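Local coordinates for mitochondrial antiviral signaling protein (MAVS) (Equus caballus, PDB 4O9L), which acts in antiviral innate immune signalling, probably by assembling into prion-like filaments through its caspase recruitment domain, at residues F22-V27 with N54-L58; R29-L34 with A78-E83; Q42-R46 with E60-S64. The protein carries 1 engineered substitution. All coordinates share one frame. Residues are numbered along the deposited sequence.

Contact 1 (F22-V27 with N54-L58); sequences FSRIHV and NQDTL
A single carboxamide can fasten a loop to a helix, and N54 (chi1 t, chi2 73°) does so with both polar atoms of its amide. N54 ND2 donates to I25 O (2.9 Å), while V27 N donates to N54 OD1 (2.8 Å) almost linearly, at 177°. A water extends the clamp, accepting from N54 ND2 (3.0 Å) and donating to S23 O (2.7 Å). F22-I25 forms a type I turn, I25 and H26 are extended, H26 is the N-cap and V27 opens helix 27-30; N54-L58 continues a helix kinked at N54-Q55, whose N atoms lack helical bonds. CA atoms lie closest at V27-N54 (6.0 Å) and S23-Q55 (7.1 Å). Below the polar layer, L58 (chi1 t, chi2 p) brings CD1 to 3.9 Å from I25 CG2 and CD2 to 3.4 Å from F22 O; V27 CG1 meets T57 CG2 at 3.9 Å. The amide thus satisfies a loop carbonyl and a first-turn helix NH together, fixing the loop as it enters helix 27-30 of this CARD.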
loop_
_atom_site.group_PDB
_atom_site.type_symbol
_atom_site.label_atom_id
_atom_site.label_comp_id
_atom_site.label_asym_id
_atom_site.label_seq_id
_atom_site.Cartn_x
_atom_site.Cartn_y
_atom_site.Cartn_z
ATOM N N PHE A 22 -4.282 -8.227 -4.721
ATOM C CA PHE A 22 -3.234 -7.752 -3.821
ATOM C C PHE A 22 -3.117 -8.604 -2.558
ATOM O O PHE A 22 -2.348 -8.289 -1.648
ATOM C CB PHE A 22 -3.468 -6.263 -3.496
ATOM C CG PHE A 22 -3.278 -5.360 -4.695
ATOM C CD1 PHE A 22 -2.018 -4.873 -5.017
ATOM C CD2 PHE A 22 -4.340 -5.057 -5.532
ATOM C CE1 PHE A 22 -1.823 -4.075 -6.147
ATOM C CE2 PHE A 22 -4.160 -4.261 -6.659
ATOM C CZ PHE A 22 -2.899 -3.764 -6.964
ATOM N N SER A 23 -3.856 -9.709 -2.513
ATOM C CA SER A 23 -3.971 -10.488 -1.279
ATOM C C SER A 23 -2.688 -11.202 -0.843
ATOM O O SER A 23 -2.568 -11.626 0.307
ATOM C CB SER A 23 -5.120 -11.494 -1.379
ATOM O OG SER A 23 -4.783 -12.550 -2.259
ATOM N N ARG A 24 -1.729 -11.340 -1.750
ATOM C CA ARG A 24 -0.493 -12.043 -1.416
ATOM C C ARG A 24 0.611 -11.131 -0.877
ATOM O O ARG A 24 1.717 -11.590 -0.591
ATOM C CB ARG A 24 0.001 -12.894 -2.595
ATOM C CG ARG A 24 -0.676 -14.267 -2.660
ATOM C CD ARG A 24 -0.522 -14.920 -4.035
ATOM N NE ARG A 24 -1.123 -14.104 -5.088
ATOM C CZ ARG A 24 -2.417 -14.106 -5.395
ATOM N NH1 ARG A 24 -2.875 -13.322 -6.362
ATOM N NH2 ARG A 24 -3.255 -14.889 -4.730
ATOM N N ILE A 25 0.309 -9.844 -0.725
ATOM C CA ILE A 25 1.194 -8.967 0.030
ATOM C C ILE A 25 1.218 -9.528 1.449
ATOM O O ILE A 25 0.173 -9.917 1.979
ATOM C CB ILE A 25 0.653 -7.518 0.050
ATOM C CG1 ILE A 25 0.647 -6.944 -1.371
ATOM C CG2 ILE A 25 1.463 -6.621 1.005
ATOM C CD1 ILE A 25 0.050 -5.547 -1.465
ATOM N N HIS A 26 2.401 -9.620 2.048
ATOM C CA HIS A 26 2.497 -9.951 3.461
ATOM C C HIS A 26 2.760 -8.646 4.197
ATOM O O HIS A 26 3.818 -8.039 4.019
ATOM C CB HIS A 26 3.638 -10.932 3.721
ATOM C CG HIS A 26 3.767 -11.340 5.158
ATOM N ND1 HIS A 26 4.940 -11.833 5.691
ATOM C CD2 HIS A 26 2.868 -11.332 6.172
ATOM C CE1 HIS A 26 4.758 -12.109 6.971
ATOM N NE2 HIS A 26 3.509 -11.811 7.288
ATOM N N VAL A 27 1.804 -8.213 5.010
ATOM C CA VAL A 27 1.886 -6.890 5.634
ATOM C C VAL A 27 3.190 -6.659 6.395
ATOM O O VAL A 27 3.853 -5.625 6.226
ATOM C CB VAL A 27 0.674 -6.622 6.562
ATOM C CG1 VAL A 27 0.914 -5.378 7.444
ATOM C CG2 VAL A 27 -0.583 -6.452 5.733
ATOM N N ASN A 54 -3.486 -10.610 8.468
ATOM C CA ASN A 54 -3.039 -9.989 7.225
ATOM C C ASN A 54 -4.151 -9.310 6.425
ATOM O O ASN A 54 -4.021 -8.156 6.001
ATOM C CB ASN A 54 -2.328 -11.021 6.341
ATOM C CG ASN A 54 -1.450 -10.372 5.291
ATOM O OD1 ASN A 54 -0.383 -9.830 5.615
ATOM N ND2 ASN A 54 -1.891 -10.415 4.022
ATOM N N GLN A 55 -5.248 -10.031 6.226
ATOM C CA GLN A 55 -6.296 -9.585 5.322
ATOM C C GLN A 55 -6.940 -8.265 5.770
ATOM O O GLN A 55 -7.030 -7.324 4.984
ATOM C CB GLN A 55 -7.332 -10.700 5.149
ATOM C CG GLN A 55 -8.547 -10.333 4.321
ATOM C CD GLN A 55 -9.574 -11.453 4.291
ATOM O OE1 GLN A 55 -10.350 -11.629 5.236
ATOM N NE2 GLN A 55 -9.579 -12.223 3.206
ATOM N N ASP A 56 -7.361 -8.175 7.031
ATOM C CA ASP A 56 -7.958 -6.934 7.524
ATOM C C ASP A 56 -6.937 -5.804 7.647
ATOM O O ASP A 56 -7.266 -4.641 7.390
ATOM C CB ASP A 56 -8.689 -7.151 8.855
ATOM C CG ASP A 56 -9.999 -7.907 8.684
ATOM O OD1 ASP A 56 -10.653 -7.742 7.634
ATOM O OD2 ASP A 56 -10.379 -8.663 9.604
ATOM N N THR A 57 -5.705 -6.146 8.022
ATOM C CA THR A 57 -4.643 -5.145 8.171
ATOM C C THR A 57 -4.213 -4.584 6.815
ATOM O O THR A 57 -3.819 -3.421 6.697
ATOM C CB THR A 57 -3.437 -5.728 8.936
ATOM O OG1 THR A 57 -3.915 -6.303 10.158
ATOM C CG2 THR A 57 -2.419 -4.643 9.269
ATOM N N LEU A 58 -4.320 -5.407 5.783
ATOM C CA LEU A 58 -4.024 -4.945 4.442
ATOM C C LEU A 58 -5.017 -3.851 4.025
ATOM O O LEU A 58 -4.630 -2.860 3.396
ATOM C CB LEU A 58 -4.041 -6.124 3.468
ATOM C CG LEU A 58 -3.523 -5.839 2.065
ATOM C CD1 LEU A 58 -2.078 -5.360 2.117
ATOM C CD2 LEU A 58 -3.654 -7.094 1.199
HETATM O O HOH W 1 -4.269 -11.144 2.290
#

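Contact 2 (R29-L34 with A78-E83); sequences RILPYL and ALRACE. Engineered in segment 29-34: R29 (natural residue Glu).
Small residues make hollows that larger ones fill, and the meeting of R29-L34 with A78-E83 illustrates the rule. R29 and I30 are helical, 31-33 form a 3-10 turn, and A78-A81 end a helix. Y33 and A78 bring their CA atoms to 5.1 Å, a closeness that the small methyl of A78 permits. Three side chains converge on A78 CB, with I30 CG1, Y33 CB and L34 CD2 each 3.6 Å away. The Y33 ring (chi1 m, chi2 -75°) lies over the small methyl of A81: A81 CB makes a CH-pi contact 3.8 Å from the Y33 ring centroid, 18° off the normal. C82 SG wedges between I30 and Y33, 3.6 Å from I30 CA and, in an oblique sulfur-aromatic contact, 4.5 Å from the Y33 ring centroid. At the exposed edge, the engineered R29, fully extended (chi1-chi3 t), forms a salt bridge from NH1 to E83 OE2 (2.8 Å). E83, with positive phi, is the C-prime residue of a Schellman motif closing helix 71-81. Deeper in, I30 CD1 touches L79 CD2 (3.8 Å); I30 continues onto L61 of helix 39-66, and L79 onto L87 and A88 of helix 85-96.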
loop_
_atom_site.group_PDB
_atom_site.type_symbol
_atom_site.label_atom_id
_atom_site.label_comp_id
_atom_site.label_asym_id
_atom_site.label_seq_id
_atom_site.Cartn_x
_atom_site.Cartn_y
_atom_site.Cartn_z
ATOM N N ARG A 29 6.106 -7.983 6.129
ATOM C CA ARG A 29 7.259 -7.877 5.253
ATOM C C ARG A 29 7.314 -6.553 4.501
ATOM O O ARG A 29 8.392 -6.004 4.303
ATOM C CB ARG A 29 7.279 -9.034 4.248
ATOM C CG ARG A 29 8.452 -8.973 3.301
ATOM C CD ARG A 29 8.493 -10.164 2.358
ATOM N NE ARG A 29 9.693 -10.110 1.533
ATOM C CZ ARG A 29 9.900 -10.870 0.467
ATOM N NH1 ARG A 29 11.030 -10.743 -0.224
ATOM N NH2 ARG A 29 8.974 -11.747 0.097
ATOM N N ILE A 30 6.165 -6.029 4.091
ATOM C CA ILE A 30 6.165 -4.823 3.264
ATOM C C ILE A 30 6.346 -3.526 4.064
ATOM O O ILE A 30 6.952 -2.578 3.554
ATOM C CB ILE A 30 4.930 -4.729 2.328
ATOM C CG1 ILE A 30 5.220 -3.747 1.170
ATOM C CG2 ILE A 30 3.680 -4.318 3.120
ATOM C CD1 ILE A 30 4.189 -3.770 0.016
ATOM N N LEU A 31 5.847 -3.502 5.307
ATOM C CA LEU A 31 5.859 -2.291 6.149
ATOM C C LEU A 31 7.190 -1.500 6.202
ATOM O O LEU A 31 7.181 -0.286 5.991
ATOM C CB LEU A 31 5.370 -2.592 7.577
ATOM C CG LEU A 31 3.874 -2.786 7.819
ATOM C CD1 LEU A 31 3.606 -3.159 9.280
ATOM C CD2 LEU A 31 3.096 -1.525 7.454
ATOM N N PRO A 32 8.330 -2.176 6.480
ATOM C CA PRO A 32 9.562 -1.393 6.628
ATOM C C PRO A 32 10.012 -0.731 5.323
ATOM O O PRO A 32 10.843 0.181 5.373
ATOM C CB PRO A 32 10.602 -2.441 7.058
ATOM C CG PRO A 32 9.820 -3.648 7.472
ATOM C CD PRO A 32 8.585 -3.620 6.651
ATOM N N TYR A 33 9.500 -1.186 4.181
ATOM C CA TYR A 33 9.891 -0.601 2.898
ATOM C C TYR A 33 9.100 0.654 2.532
ATOM O O TYR A 33 9.523 1.431 1.675
ATOM C CB TYR A 33 9.765 -1.634 1.770
ATOM C CG TYR A 33 10.757 -2.765 1.865
ATOM C CD1 TYR A 33 12.094 -2.572 1.524
ATOM C CD2 TYR A 33 10.363 -4.024 2.303
ATOM C CE1 TYR A 33 13.017 -3.613 1.615
ATOM C CE2 TYR A 33 11.276 -5.071 2.390
ATOM C CZ TYR A 33 12.597 -4.854 2.049
ATOM O OH TYR A 33 13.501 -5.881 2.135
ATOM N N LEU A 34 7.945 0.840 3.169
ATOM C CA LEU A 34 7.057 1.953 2.844
ATOM C C LEU A 34 7.523 3.214 3.556
ATOM O O LEU A 34 7.026 3.545 4.633
ATOM C CB LEU A 34 5.611 1.606 3.236
ATOM C CG LEU A 34 5.026 0.417 2.455
ATOM C CD1 LEU A 34 3.806 -0.178 3.158
ATOM C CD2 LEU A 34 4.653 0.826 1.032
ATOM N N ALA A 78 8.132 -0.630 -2.751
ATOM C CA ALA A 78 8.041 -1.659 -1.727
ATOM C C ALA A 78 7.578 -2.991 -2.316
ATOM O O ALA A 78 8.044 -4.063 -1.897
ATOM C CB ALA A 78 7.112 -1.212 -0.603
ATOM N N LEU A 79 6.654 -2.932 -3.273
ATOM C CA LEU A 79 6.202 -4.153 -3.939
ATOM C C LEU A 79 7.364 -4.850 -4.653
ATOM O O LEU A 79 7.517 -6.068 -4.562
ATOM C CB LEU A 79 5.034 -3.864 -4.895
ATOM C CG LEU A 79 3.718 -3.543 -4.171
ATOM C CD1 LEU A 79 2.683 -2.879 -5.108
ATOM C CD2 LEU A 79 3.147 -4.809 -3.529
ATOM N N ARG A 80 8.188 -4.077 -5.354
ATOM C CA ARG A 80 9.380 -4.622 -6.001
ATOM C C ARG A 80 10.324 -5.235 -4.974
ATOM O O ARG A 80 10.878 -6.320 -5.178
ATOM C CB ARG A 80 10.109 -3.523 -6.789
ATOM C CG ARG A 80 9.350 -3.060 -8.026
ATOM C CD ARG A 80 9.946 -1.795 -8.594
ATOM N NE ARG A 80 9.230 -1.339 -9.786
ATOM C CZ ARG A 80 9.280 -0.093 -10.246
ATOM N NH1 ARG A 80 9.989 0.827 -9.598
ATOM N NH2 ARG A 80 8.608 0.238 -11.338
ATOM N N ALA A 81 10.501 -4.544 -3.856
ATOM C CA ALA A 81 11.424 -5.017 -2.823
ATOM C C ALA A 81 10.940 -6.296 -2.126
ATOM O O ALA A 81 11.722 -7.009 -1.487
ATOM C CB ALA A 81 11.685 -3.917 -1.817
ATOM N N CYS A 82 9.646 -6.587 -2.252
ATOM C CA CYS A 82 9.046 -7.749 -1.609
ATOM C C CYS A 82 8.614 -8.802 -2.620
ATOM O O CYS A 82 7.673 -9.550 -2.344
ATOM C CB CYS A 82 7.822 -7.342 -0.767
ATOM S SG CYS A 82 8.233 -6.335 0.678
ATOM N N GLU A 83 9.274 -8.837 -3.782
ATOM C CA GLU A 83 9.070 -9.903 -4.775
ATOM C C GLU A 83 7.644 -9.928 -5.320
ATOM O O GLU A 83 7.046 -10.994 -5.494
ATOM C CB GLU A 83 9.425 -11.265 -4.179
ATOM C CG GLU A 83 10.855 -11.336 -3.711
ATOM C CD GLU A 83 11.272 -12.690 -3.180
ATOM O OE1 GLU A 83 11.824 -13.498 -3.964
ATOM O OE2 GLU A 83 11.046 -12.940 -1.976
HETATM O O HOH W 2 8.596 -13.937 -2.067
#

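Contact 3 (Q42-R46 with E60-S64); sequences QDRLR and ELFTS
Where two helical arms stand well apart, side chains must span the gap, and L45, R44 and E60 have the most surface buried in doing so. Both Q42-R46 and E60-S64 are regular helix; their axes come no nearer than 11.3 Å and run nearly antiparallel at 163°, with L45 and L61 in register (CA to CA 7.2 Å). L45 (chi1 m, chi2 t) is the residue with the largest buried area. It points its CB at the other arm, so that its CD1 lies 3.7 Å from L61 CD1 and its CD2 lies 3.8 Å from E60 CG and 4.0 Å from S64 OG. R44 leaves the helix with chi1 and chi2 t, then bends through chi3 p, which lays the guanidinium edge along the facing arm. From that edge R44 NH1 forms a salt bridge to E60 OE2 (2.8 Å) and R44 NH2 donates to S64 OG (2.9 Å, 168°). E60 (chi1 t, chi2 p) thus meets the charge with its carboxylate and L45 with its aliphatic part. S64 OG in turn donates to E60 O (2.9 Å), one turn back, so the hydroxyl serves as acceptor and donor at once. Leucines inside and a charged clasp beside them join two successive antiparallel helices within the range 39-66, separated by the break at N54-Q55, as in the six-helix bundle of the death fold, here a CARD.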
loop_
_atom_site.group_PDB
_atom_site.type_symbol
_atom_site.label_atom_id
_atom_site.label_comp_id
_atom_site.label_asym_id
_atom_site.label_seq_id
_atom_site.Cartn_x
_atom_site.Cartn_y
_atom_site.Cartn_z
ATOM N N GLN A 42 3.935 2.864 11.475
ATOM C CA GLN A 42 4.550 1.543 11.500
ATOM C C GLN A 42 4.148 0.817 12.769
ATOM O O GLN A 42 3.700 -0.326 12.718
ATOM C CB GLN A 42 6.076 1.659 11.448
ATOM C CG GLN A 42 6.620 2.310 10.190
ATOM C CD GLN A 42 6.746 1.333 9.043
ATOM O OE1 GLN A 42 6.358 0.169 9.162
ATOM N NE2 GLN A 42 7.304 1.796 7.922
ATOM N N ASP A 43 4.307 1.499 13.902
ATOM C CA ASP A 43 3.998 0.919 15.209
ATOM C C ASP A 43 2.559 0.436 15.264
ATOM O O ASP A 43 2.292 -0.689 15.666
ATOM C CB ASP A 43 4.242 1.939 16.329
ATOM C CG ASP A 43 5.719 2.191 16.581
ATOM O OD1 ASP A 43 6.548 1.373 16.126
ATOM O OD2 ASP A 43 6.044 3.196 17.251
ATOM N N ARG A 44 1.642 1.302 14.853
ATOM C CA ARG A 44 0.217 0.994 14.869
ATOM C C ARG A 44 -0.152 -0.156 13.926
ATOM O O ARG A 44 -0.954 -1.030 14.271
ATOM C CB ARG A 44 -0.594 2.242 14.513
ATOM C CG ARG A 44 -2.070 1.984 14.403
ATOM C CD ARG A 44 -2.856 3.261 14.135
ATOM N NE ARG A 44 -2.488 3.896 12.870
ATOM C CZ ARG A 44 -2.960 3.544 11.675
ATOM N NH1 ARG A 44 -3.821 2.538 11.559
ATOM N NH2 ARG A 44 -2.562 4.194 10.586
ATOM N N LEU A 45 0.434 -0.162 12.734
ATOM C CA LEU A 45 0.131 -1.210 11.767
ATOM C C LEU A 45 0.698 -2.589 12.169
ATOM O O LEU A 45 0.055 -3.610 11.928
ATOM C CB LEU A 45 0.560 -0.796 10.350
ATOM C CG LEU A 45 -0.298 0.317 9.733
ATOM C CD1 LEU A 45 0.396 0.915 8.503
ATOM C CD2 LEU A 45 -1.686 -0.206 9.349
ATOM N N ARG A 46 1.878 -2.630 12.788
ATOM C CA ARG A 46 2.384 -3.904 13.315
ATOM C C ARG A 46 1.474 -4.456 14.416
ATOM O O ARG A 46 1.204 -5.666 14.463
ATOM C CB ARG A 46 3.826 -3.785 13.817
ATOM C CG ARG A 46 4.861 -3.702 12.696
ATOM C CD ARG A 46 6.292 -3.860 13.222
ATOM N NE ARG A 46 6.534 -3.089 14.438
ATOM C CZ ARG A 46 7.016 -1.848 14.466
ATOM N NH1 ARG A 46 7.205 -1.236 15.628
ATOM N NH2 ARG A 46 7.305 -1.219 13.337
ATOM N N GLU A 60 -6.498 -1.823 6.077
ATOM C CA GLU A 60 -6.098 -0.670 6.869
ATOM C C GLU A 60 -4.810 -0.047 6.324
ATOM O O GLU A 60 -4.630 1.174 6.356
ATOM C CB GLU A 60 -5.973 -1.067 8.345
ATOM C CG GLU A 60 -5.484 0.041 9.273
ATOM C CD GLU A 60 -6.346 1.289 9.230
ATOM O OE1 GLU A 60 -7.559 1.197 8.916
ATOM O OE2 GLU A 60 -5.798 2.378 9.517
ATOM N N LEU A 61 -3.927 -0.887 5.802
ATOM C CA LEU A 61 -2.672 -0.409 5.228
ATOM C C LEU A 61 -2.911 0.559 4.059
ATOM O O LEU A 61 -2.281 1.616 3.971
ATOM C CB LEU A 61 -1.803 -1.588 4.774
ATOM C CG LEU A 61 -0.483 -1.217 4.078
ATOM C CD1 LEU A 61 0.376 -0.340 4.988
ATOM C CD2 LEU A 61 0.300 -2.459 3.650
ATOM N N PHE A 62 -3.834 0.204 3.170
ATOM C CA PHE A 62 -4.086 1.041 1.996
ATOM C C PHE A 62 -4.703 2.381 2.374
ATOM O O PHE A 62 -4.297 3.429 1.854
ATOM C CB PHE A 62 -4.920 0.291 0.945
ATOM C CG PHE A 62 -4.157 -0.817 0.242
ATOM C CD1 PHE A 62 -2.909 -0.564 -0.333
ATOM C CD2 PHE A 62 -4.678 -2.105 0.166
ATOM C CE1 PHE A 62 -2.196 -1.578 -0.987
ATOM C CE2 PHE A 62 -3.975 -3.131 -0.484
ATOM C CZ PHE A 62 -2.730 -2.865 -1.055
ATOM N N THR A 63 -5.662 2.375 3.298
ATOM C CA THR A 63 -6.236 3.650 3.739
ATOM C C THR A 63 -5.213 4.459 4.543
ATOM O O THR A 63 -5.224 5.694 4.518
ATOM C CB THR A 63 -7.609 3.489 4.467
ATOM O OG1 THR A 63 -7.442 2.739 5.666
ATOM C CG2 THR A 63 -8.587 2.750 3.584
ATOM N N SER A 64 -4.310 3.769 5.236
ATOM C CA SER A 64 -3.225 4.464 5.928
ATOM C C SER A 64 -2.247 5.095 4.936
ATOM O O SER A 64 -1.804 6.231 5.123
ATOM C CB SER A 64 -2.476 3.521 6.877
ATOM O OG SER A 64 -3.313 3.148 7.956
#

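From the N terminus, the loop after helix 6-17 opens contact 1, which closes when the chain reaches 54-58, at the break within the helical range 39-66. Before that, 29-34 has opened contact 2, closed only at the end of helix 71-81, so contacts 1 and 2 cross. Contact 3 joins the two antiparallel halves of the range 39-66; it crosses contact 1 but nests wholly within the loop of contact 2. The three share one interior: I25 of contact 1 packs on L79 and I30 of contact 2 and on F62 of contact 3, while L31 packs on L45. Contacts 1 and 2 set helix 27-30 between this helical pair and helix 71-81.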